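Local coordinates for enoyl-CoA hydratase/isomerase family protein (Ruegeria pomeroyi, PDB 3L3S), which belongs to the crotonase superfamily, assembles as a dimer of trimers, and probably acts as a hydro-lyase or isomerase on acyl-CoA substrates, at the interface of chains A and B. Sequence-based numbering; all coordinates share one arbitrary frame. Chains: chain A/B, Enoyl-CoA hydratase/isomerase family protein.

Contact 1: the interface of chains A and B. Residues chain A 223-224, 226-228, 231; chain B 153, 156-157, 225.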
ATOM      1  N   HIS A 223      -8.835  12.317  -0.100  1.00 33.13           N
ATOM      2  CA  HIS A 223      -8.943  11.709   1.226  1.00 32.14           C
ATOM      3  C   HIS A 223      -7.880  10.630   1.466  1.00 31.73           C
ATOM      4  O   HIS A 223      -7.586  10.272   2.608  1.00 30.21           O
ATOM      5  CB  HIS A 223     -10.387  11.280   1.579  1.00 32.00           C
ATOM      6  CG  HIS A 223     -10.804   9.936   1.058  1.00 31.67           C
ATOM      7  ND1 HIS A 223      -9.990   8.823   1.091  1.00 32.19           N
ATOM      8  CD2 HIS A 223     -11.977   9.523   0.527  1.00 31.36           C
ATOM      9  CE1 HIS A 223     -10.640   7.786   0.600  1.00 32.71           C
ATOM     10  NE2 HIS A 223     -11.850   8.184   0.250  1.00 33.28           N
ATOM     11  N   LEU A 224      -7.302  10.147   0.362  1.00 31.40           N
ATOM     12  CA  LEU A 224      -6.239   9.146   0.376  1.00 32.26           C
ATOM     13  C   LEU A 224      -4.936   9.760   0.895  1.00 33.26           C
ATOM     14  O   LEU A 224      -4.033   9.041   1.339  1.00 34.51           O
ATOM     15  CB  LEU A 224      -6.020   8.598  -1.032  1.00 31.63           C
ATOM     16  CG  LEU A 224      -6.742   7.295  -1.387  1.00 31.72           C
ATOM     17  CD1 LEU A 224      -6.907   7.180  -2.889  1.00 30.21           C
ATOM     18  CD2 LEU A 224      -5.978   6.107  -0.819  1.00 33.62           C
ATOM     19  N   LEU A 226      -4.995  11.984   3.392  1.00 29.39           N
ATOM     20  CA  LEU A 226      -5.436  12.507   4.691  1.00 28.26           C
ATOM     21  C   LEU A 226      -5.534  11.429   5.785  1.00 28.10           C
ATOM     22  O   LEU A 226      -5.558  10.233   5.472  1.00 27.88           O
ATOM     23  CB  LEU A 226      -6.833  13.134   4.536  1.00 26.52           C
ATOM     24  CG  LEU A 226      -7.103  14.433   3.772  1.00 27.65           C
ATOM     25  CD1 LEU A 226      -8.605  14.715   3.730  1.00 24.18           C
ATOM     26  CD2 LEU A 226      -6.355  15.580   4.397  1.00 26.18           C
ATOM     27  N   PRO A 227      -5.475  11.824   7.085  1.00 27.82           N
ATOM     28  CA  PRO A 227      -5.603  10.794   8.132  1.00 29.12           C
ATOM     29  C   PRO A 227      -7.089  10.373   8.205  1.00 29.76           C
ATOM     30  O   PRO A 227      -7.946  11.115   7.702  1.00 32.31           O
ATOM     31  CB  PRO A 227      -5.129  11.520   9.407  1.00 27.98           C
ATOM     32  CG  PRO A 227      -5.274  12.964   9.108  1.00 27.76           C
ATOM     33  CD  PRO A 227      -4.876  13.050   7.655  1.00 28.83           C
ATOM     34  N   LEU A 228      -7.394   9.212   8.805  1.00 28.95           N
ATOM     35  CA  LEU A 228      -8.776   8.690   8.886  1.00 25.79           C
ATOM     36  C   LEU A 228      -9.885   9.652   9.295  1.00 24.89           C
ATOM     37  O   LEU A 228     -10.845   9.820   8.551  1.00 24.28           O
ATOM     38  CB  LEU A 228      -8.874   7.431   9.768  1.00 23.97           C
ATOM     39  CG  LEU A 228      -9.284   6.075   9.149  1.00 25.88           C
ATOM     40  CD1 LEU A 228      -9.865   5.191  10.239  1.00 21.40           C
ATOM     41  CD2 LEU A 228     -10.306   6.202   8.024  1.00 23.62           C
ATOM     42  N   ALA A 231     -10.438  12.455   6.829  1.00 23.09           N
ATOM     43  CA  ALA A 231     -10.994  11.900   5.590  1.00 21.36           C
ATOM     44  C   ALA A 231     -12.502  11.701   5.742  1.00 20.73           C
ATOM     45  O   ALA A 231     -13.262  11.956   4.809  1.00 19.91           O
ATOM     46  CB  ALA A 231     -10.314  10.589   5.245  1.00 19.42           C
TER
ATOM     47  N   VAL B 153     -13.716   5.109   1.974  1.00 19.17           N
ATOM     48  CA  VAL B 153     -12.752   5.631   2.945  1.00 17.18           C
ATOM     49  C   VAL B 153     -12.084   4.464   3.682  1.00 18.29           C
ATOM     50  O   VAL B 153     -10.859   4.347   3.664  1.00 20.80           O
ATOM     51  CB  VAL B 153     -13.418   6.620   3.945  1.00 16.58           C
ATOM     52  CG1 VAL B 153     -12.448   7.046   5.044  1.00 18.76           C
ATOM     53  CG2 VAL B 153     -13.902   7.843   3.215  1.00 12.00           C
ATOM     54  N   SER B 156     -10.345   2.018   1.041  1.00 17.72           N
ATOM     55  CA  SER B 156      -9.087   2.576   0.526  1.00 17.23           C
ATOM     56  C   SER B 156      -7.898   2.390   1.462  1.00 16.94           C
ATOM     57  O   SER B 156      -6.754   2.573   1.057  1.00 15.61           O
ATOM     58  CB  SER B 156      -9.236   4.053   0.202  1.00 16.44           C
ATOM     59  OG  SER B 156      -9.563   4.788   1.372  1.00 21.78           O
ATOM     60  N   ARG B 157      -8.183   2.039   2.715  1.00 17.39           N
ATOM     61  CA  ARG B 157      -7.134   1.809   3.691  1.00 18.24           C
ATOM     62  C   ARG B 157      -6.660   0.367   3.717  1.00 19.43           C
ATOM     63  O   ARG B 157      -5.571   0.092   4.222  1.00 22.12           O
ATOM     64  CB  ARG B 157      -7.567   2.276   5.084  1.00 18.06           C
ATOM     65  CG  ARG B 157      -7.062   3.686   5.459  1.00 18.52           C
ATOM     66  CD  ARG B 157      -7.588   4.760   4.518  1.00 18.20           C
ATOM     67  NE  ARG B 157      -7.255   6.110   4.955  1.00 22.92           N
ATOM     68  CZ  ARG B 157      -7.642   7.232   4.340  1.00 22.28           C
ATOM     69  NH1 ARG B 157      -8.387   7.191   3.237  1.00 20.04           N
ATOM     70  NH2 ARG B 157      -7.284   8.405   4.842  1.00 19.76           N
ATOM     71  N   GLU B 225      -0.122   6.710  10.087  1.00 25.61           N
ATOM     72  CA  GLU B 225      -0.508   8.033   9.591  1.00 26.52           C
ATOM     73  C   GLU B 225       0.574   9.055   9.898  1.00 26.58           C
ATOM     74  O   GLU B 225       0.361  10.267   9.771  1.00 27.10           O
ATOM     75  CB  GLU B 225      -1.828   8.480  10.223  1.00 25.79           C
ATOM     76  CG  GLU B 225      -3.009   7.571   9.928  1.00 27.44           C
ATOM     77  CD  GLU B 225      -4.302   8.046  10.546  1.00 27.18           C
ATOM     78  OE1 GLU B 225      -4.272   8.926  11.434  1.00 29.52           O
ATOM     79  OE2 GLU B 225      -5.365   7.552  10.126  1.00 30.38           O
TER
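The imidazole of A:His223 and the guanidinium of B:Arg157 meet with their planes 38° apart. B:Val153 lies over one face of the imidazole, its CG2 methyl 3.9 Å from the ring centroid in a CH-pi contact. At the edge of the guanidinium, in its plane, sit ND1 of A:His223 and the hydroxyl OG of B:Ser156. NH1 of B:Arg157 lies 3.1 Å from ND1 of A:His223, close enough for a hydrogen bond if ND1 is the unprotonated nitrogen of the ring, and it also donates to OG of B:Ser156. That hydroxyl in turn donates to the carbonyl O of B:Val153, so the serine braces the arginine from its own chain.

NH2 of B:Arg157 donates to the carbonyl O of A:His223 over 2.9 Å, tilted slightly out of the carbonyl plane. The chain of B:Arg157 bends at chi2 (61°), which turns the guanidinium toward the end of helix 210-223. A cationic group here would suit the partial negative charge expected at that helix C-terminus.

B:Val153 uses both branches: its other methyl, CG1, packs 3.8 Å from CD2 of A:Leu228. Farther along, B:Glu225 meets the N-terminal end of the next helix, 228-243, and CB of A:Pro227 packs against CD, the carboxylate carbon of B:Glu225. The backbone N of A:Leu228 donates to OE2 of B:Glu225 over 2.9 Å, nearly straight at 174° but from above the carboxylate plane.

Contact 2: the interface of chains A and B. Residues chain A 212, 216, 235, 238-239, 242; chain B 146-147, 149-151.
A:His242 and B:Thr149 share a short hydrogen bond, 2.6 Å from the imidazole NE2 to the hydroxyl OG1, at an interface of the crotonase-superfamily trimer, as the three-copy assembly suggests. The hydroxyl sits at the ring edge, in its plane; which partner donates is not settled. CB of B:Phe147 leans over one face of the imidazole, offset toward the rim, and the two side chains run side by side in the same direction.

In B:Thr149, OG1 lies anti to the carbonyl carbon and beside the backbone N (chi1 -63°), which directs the hydroxyl at the histidine and the methyl CG2 toward CB of A:Ala235, 3.7 Å away. The phenyl ring of B:Phe147 lies against helix 210-223, where CA of A:Gly216 stands over its face, 4.0 Å from the centroid. With no side chain on A:Gly216, the ring lies against the helix backbone. A:Pro212, a turn earlier, brings its CG to within 4.0 Å of CA of B:Gly146.

On the other flank the selenomethionine A:Met239 bends at chi2 (71°) and crosses B:Thr150 at about a right angle. Its CB packs 3.7 Å from CG2 of that threonine, while the terminal methyl CE reaches CD of B:Pro151 at 3.9 Å.

Behind the first shell, the carbonyl O of A:Val238 lies over the centre of the other imidazole face, 3.3 Å above the plane, backing A:His242 from within its own helix 228-243.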
ATOM      1  N   PRO A 212     -22.571  13.005  -9.090  1.00 45.59           N
ATOM      2  CA  PRO A 212     -22.001  12.323  -7.921  1.00 44.61           C
ATOM      3  C   PRO A 212     -20.750  11.490  -8.233  1.00 43.74           C
ATOM      4  O   PRO A 212     -19.991  11.160  -7.330  1.00 44.90           O
ATOM      5  CB  PRO A 212     -23.159  11.451  -7.435  1.00 45.11           C
ATOM      6  CG  PRO A 212     -23.902  11.140  -8.671  1.00 44.99           C
ATOM      7  CD  PRO A 212     -23.925  12.477  -9.356  1.00 45.54           C
ATOM      8  N   GLY A 216     -17.376  12.352  -6.215  1.00 39.38           N
ATOM      9  CA  GLY A 216     -16.919  11.220  -5.432  1.00 37.58           C
ATOM     10  C   GLY A 216     -15.470  10.858  -5.709  1.00 36.56           C
ATOM     11  O   GLY A 216     -14.730  10.533  -4.777  1.00 35.49           O
ATOM     12  N   ALA A 235     -15.474  13.484   3.533  1.00 25.85           N
ATOM     13  CA  ALA A 235     -16.342  12.538   2.829  1.00 25.32           C
ATOM     14  C   ALA A 235     -17.819  12.491   3.216  1.00 24.78           C
ATOM     15  O   ALA A 235     -18.662  12.288   2.352  1.00 27.11           O
ATOM     16  CB  ALA A 235     -15.739  11.147   2.874  1.00 22.95           C
ATOM     17  N   VAL A 238     -20.139  15.062   1.465  1.00 28.61           N
ATOM     18  CA  VAL A 238     -20.130  14.699   0.041  1.00 29.00           C
ATOM     19  C   VAL A 238     -21.091  13.516  -0.168  1.00 29.26           C
ATOM     20  O   VAL A 238     -21.794  13.459  -1.174  1.00 27.88           O
ATOM     21  CB  VAL A 238     -18.692  14.325  -0.461  1.00 28.60           C
ATOM     22  CG1 VAL A 238     -18.706  13.919  -1.939  1.00 29.24           C
ATOM     23  CG2 VAL A 238     -17.738  15.488  -0.265  1.00 23.49           C
HETATM   24  N   MSE A 239     -21.142  12.612   0.814  1.00 30.82           N
HETATM   25  CA  MSE A 239     -22.026  11.447   0.779  1.00 34.20           C
HETATM   26  C   MSE A 239     -23.482  11.907   0.947  1.00 35.16           C
HETATM   27  O   MSE A 239     -24.397  11.278   0.419  1.00 35.29           O
HETATM   28  CB  MSE A 239     -21.623  10.446   1.860  1.00 37.93           C
HETATM   29  CG  MSE A 239     -22.469   9.178   1.958  1.00 43.19           C
HETATM   30 SE   MSE A 239     -22.227   7.934   0.511  1.00 55.64          SE
HETATM   31  CE  MSE A 239     -22.831   6.305   1.369  1.00 52.00           C
ATOM     32  N   HIS A 242     -24.620  13.259  -2.442  1.00 36.22           N
ATOM     33  CA  HIS A 242     -24.897  12.193  -3.423  1.00 35.91           C
ATOM     34  C   HIS A 242     -26.362  11.809  -3.401  1.00 36.40           C
ATOM     35  O   HIS A 242     -27.017  11.797  -4.437  1.00 36.46           O
ATOM     36  CB  HIS A 242     -24.089  10.921  -3.137  1.00 34.96           C
ATOM     37  CG  HIS A 242     -22.623  11.044  -3.401  1.00 34.59           C
ATOM     38  ND1 HIS A 242     -22.092  11.926  -4.315  1.00 34.25           N
ATOM     39  CD2 HIS A 242     -21.572  10.380  -2.867  1.00 33.62           C
ATOM     40  CE1 HIS A 242     -20.776  11.801  -4.329  1.00 34.87           C
ATOM     41  NE2 HIS A 242     -20.437  10.870  -3.460  1.00 32.64           N
TER
ATOM     42  N   GLY B 146     -25.359   7.191  -7.677  1.00 47.73           N
ATOM     43  CA  GLY B 146     -24.590   7.770  -6.590  1.00 44.27           C
ATOM     44  C   GLY B 146     -23.121   7.404  -6.725  1.00 41.42           C
ATOM     45  O   GLY B 146     -22.600   7.276  -7.837  1.00 40.21           O
ATOM     46  N   PHE B 147     -22.470   7.213  -5.583  1.00 39.59           N
ATOM     47  CA  PHE B 147     -21.057   6.849  -5.487  1.00 37.90           C
ATOM     48  C   PHE B 147     -20.856   6.493  -4.029  1.00 35.60           C
ATOM     49  O   PHE B 147     -21.418   7.147  -3.145  1.00 36.85           O
ATOM     50  CB  PHE B 147     -20.148   8.053  -5.838  1.00 37.76           C
ATOM     51  CG  PHE B 147     -18.712   7.683  -6.150  1.00 38.42           C
ATOM     52  CD1 PHE B 147     -17.749   7.588  -5.125  1.00 37.10           C
ATOM     53  CD2 PHE B 147     -18.302   7.471  -7.483  1.00 38.72           C
ATOM     54  CE1 PHE B 147     -16.397   7.294  -5.415  1.00 37.38           C
ATOM     55  CE2 PHE B 147     -16.945   7.174  -7.795  1.00 37.23           C
ATOM     56  CZ  PHE B 147     -15.994   7.089  -6.754  1.00 39.40           C
ATOM     57  N   THR B 149     -18.859   7.071  -1.468  1.00 28.22           N
ATOM     58  CA  THR B 149     -17.834   7.939  -0.889  1.00 28.95           C
ATOM     59  C   THR B 149     -17.392   7.510   0.505  1.00 28.80           C
ATOM     60  O   THR B 149     -16.200   7.223   0.704  1.00 29.32           O
ATOM     61  CB  THR B 149     -18.251   9.420  -0.989  1.00 29.00           C
ATOM     62  OG1 THR B 149     -18.363   9.760  -2.380  1.00 27.27           O
ATOM     63  CG2 THR B 149     -17.229  10.344  -0.385  1.00 25.07           C
ATOM     64  N   THR B 150     -18.337   7.403   1.443  1.00 27.96           N
ATOM     65  CA  THR B 150     -17.976   6.989   2.805  1.00 27.74           C
ATOM     66  C   THR B 150     -17.452   5.546   2.877  1.00 27.90           C
ATOM     67  O   THR B 150     -16.474   5.317   3.561  1.00 30.47           O
ATOM     68  CB  THR B 150     -19.075   7.323   3.868  1.00 28.28           C
ATOM     69  OG1 THR B 150     -20.363   6.859   3.440  1.00 29.25           O
ATOM     70  CG2 THR B 150     -19.139   8.811   4.122  1.00 27.79           C
ATOM     71  N   PRO B 151     -18.064   4.573   2.139  1.00 27.73           N
ATOM     72  CA  PRO B 151     -17.497   3.226   2.237  1.00 25.18           C
ATOM     73  C   PRO B 151     -16.113   3.086   1.626  1.00 24.38           C
ATOM     74  O   PRO B 151     -15.318   2.282   2.110  1.00 23.83           O
ATOM     75  CB  PRO B 151     -18.540   2.363   1.532  1.00 24.93           C
ATOM     76  CG  PRO B 151     -19.779   3.050   1.848  1.00 26.62           C
ATOM     77  CD  PRO B 151     -19.422   4.466   1.557  1.00 27.34           C
TER

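Contact 1 and contact 2 have centres about 14 Å apart and share helices 210-223 and 228-243 of chain A and helix 150-155 of chain B. Contact 1 gathers at the turn joining the chain A helices; contact 2 lies away from that turn, in the earlier part of 210-223 and the later part of 228-243. The loop ahead of helix 150-155 serves contact 2, the residues after it contact 1. There the inter-helix loop of chain B, through B:Glu225, meets the start of helix 228-243 in chain A, so this loop works on both sides, but not symmetrically, consistent with one trimer of the dimer of trimers.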